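Local coordinates for protein serine protease inhibitor (Thermoanaerobacter tengcongensis, PDB 2PEF) that probably inhibits serine proteases as a thermophilic member of the serpin family, captured here in the latent state, at residues A[283-289]-A[306-310]. Sequence-based numbering, arbitrary orientation.
Sequences MTDAFLP and YISEV
M283 reaches I307 with the end of its side chain: CG stands anti to the backbone N (chi1 -178°) and the chain stays extended, so the methyl CE arrives 3.5 Å from CD1 of I307, the two side chains crossing at about a right angle. A long, unbranched thioether suits this buried place, where M57 and L42 of two neighbouring helices also touch it. The chain then makes a short 3-10 turn, and A286 serves in two ways. Its small CB lies against I307 CD1, and its carbonyl O accepts the one direct hydrogen bond between the segments, from I307 N at 2.8 Å, nearly straight at 161°. F287 CA makes a CA-H...O contact with I307 O at 3.6 Å, where the backbones run close. The F287 ring supplies flat apolar surface: CE2 meets I307 CG2 at 3.6 Å, while CG2 of V310 lies at the ring edge. These beta-branched residues offer methyls that fit against the aromatic ring. A water at the edge of the Y306 ring, in its plane, donates to both F287 O and I307 O, bridging two acceptors. P289 lays CB over one face of the Y306 ring, offset toward the rim, 3.9 Å from the centroid, a CH-pi contact that suits the rigid pyrrolidine. Y306 CG sits between its backbone N and carbonyl carbon (chi1 68°), which turns that face against P289. A serine here would probably leave P289 without its aromatic platform and open a gap beside F287 O. The pairing joins the loop after helix 275-280 to the approach to strand 310-318. That strand pairs with 322-331, probably the reactive-centre loop inserted into the large central sheet, as in latent serpins.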
# COMPACT_ATOMS: atom_id res chain seq x y z
N MET A 283 5.87 -16.31 -6.09
CA MET A 283 6.54 -16.42 -4.79
C MET A 283 5.89 -17.53 -3.96
O MET A 283 4.95 -17.30 -3.20
CB MET A 283 6.49 -15.08 -4.06
CG MET A 283 7.19 -15.04 -2.72
SD MET A 283 6.98 -13.44 -1.93
CE MET A 283 7.16 -13.90 -0.22
N THR A 284 6.41 -18.75 -4.12
CA THR A 284 5.83 -19.94 -3.48
C THR A 284 6.77 -20.58 -2.45
O THR A 284 6.35 -20.90 -1.34
CB THR A 284 5.40 -20.99 -4.53
OG1 THR A 284 6.53 -21.35 -5.33
CG2 THR A 284 4.29 -20.45 -5.42
N ASP A 285 8.04 -20.75 -2.83
CA ASP A 285 9.05 -21.38 -1.96
C ASP A 285 9.16 -20.71 -0.60
O ASP A 285 9.32 -21.39 0.41
CB ASP A 285 10.42 -21.38 -2.63
CG ASP A 285 10.59 -22.51 -3.63
OD1 ASP A 285 9.58 -23.02 -4.15
OD2 ASP A 285 11.75 -22.89 -3.90
N ALA A 286 9.05 -19.38 -0.57
CA ALA A 286 9.19 -18.60 0.66
C ALA A 286 8.19 -19.03 1.74
O ALA A 286 8.48 -18.91 2.94
CB ALA A 286 9.03 -17.12 0.37
N PHE A 287 7.04 -19.53 1.31
CA PHE A 287 5.97 -19.93 2.23
C PHE A 287 6.04 -21.40 2.64
O PHE A 287 5.26 -21.85 3.49
CB PHE A 287 4.59 -19.61 1.62
CG PHE A 287 4.38 -18.15 1.33
CD1 PHE A 287 4.52 -17.67 0.03
CD2 PHE A 287 4.05 -17.26 2.35
CE1 PHE A 287 4.32 -16.31 -0.25
CE2 PHE A 287 3.85 -15.91 2.08
CZ PHE A 287 3.98 -15.43 0.79
N LEU A 288 6.98 -22.15 2.05
CA LEU A 288 7.10 -23.58 2.31
C LEU A 288 8.22 -23.87 3.31
O LEU A 288 9.38 -23.56 3.04
CB LEU A 288 7.37 -24.34 1.00
CG LEU A 288 6.43 -24.16 -0.20
CD1 LEU A 288 6.97 -24.89 -1.42
CD2 LEU A 288 5.01 -24.60 0.11
N PRO A 289 7.88 -24.47 4.47
CA PRO A 289 8.87 -24.79 5.50
C PRO A 289 10.04 -25.64 5.02
O PRO A 289 11.18 -25.40 5.42
CB PRO A 289 8.06 -25.54 6.57
CG PRO A 289 6.77 -25.91 5.91
CD PRO A 289 6.52 -24.86 4.88
N TYR A 306 10.93 -19.65 7.32
CA TYR A 306 9.99 -19.51 6.21
C TYR A 306 8.93 -18.48 6.58
O TYR A 306 8.70 -18.22 7.77
CB TYR A 306 9.34 -20.86 5.87
CG TYR A 306 8.40 -21.41 6.92
CD1 TYR A 306 7.02 -21.21 6.82
CD2 TYR A 306 8.88 -22.14 8.01
CE1 TYR A 306 6.15 -21.72 7.77
CE2 TYR A 306 8.02 -22.65 8.97
CZ TYR A 306 6.65 -22.44 8.85
OH TYR A 306 5.80 -22.94 9.80
N ILE A 307 8.29 -17.89 5.58
CA ILE A 307 7.25 -16.90 5.84
C ILE A 307 5.93 -17.60 6.18
O ILE A 307 5.46 -18.45 5.42
CB ILE A 307 7.06 -15.94 4.65
CG1 ILE A 307 8.36 -15.19 4.36
CG2 ILE A 307 5.91 -14.96 4.92
CD1 ILE A 307 8.35 -14.36 3.09
N SER A 308 5.36 -17.24 7.32
CA SER A 308 4.06 -17.76 7.74
C SER A 308 2.95 -16.95 7.07
O SER A 308 2.13 -17.51 6.34
CB SER A 308 3.92 -17.72 9.26
OG SER A 308 4.16 -16.42 9.76
N GLU A 309 2.94 -15.65 7.33
CA GLU A 309 1.93 -14.76 6.74
C GLU A 309 2.52 -13.42 6.34
O GLU A 309 3.42 -12.89 7.01
CB GLU A 309 0.77 -14.54 7.71
CG GLU A 309 -0.12 -15.77 7.94
CD GLU A 309 -1.45 -15.42 8.61
OE1 GLU A 309 -1.67 -14.23 8.93
OE2 GLU A 309 -2.26 -16.35 8.81
N VAL A 310 2.01 -12.88 5.24
CA VAL A 310 2.25 -11.49 4.88
C VAL A 310 0.92 -10.77 5.10
O VAL A 310 -0.07 -11.06 4.43
CB VAL A 310 2.75 -11.33 3.43
CG1 VAL A 310 2.90 -9.86 3.06
CG2 VAL A 310 4.07 -12.06 3.24
O HOH W 1 3.67 -20.43 5.15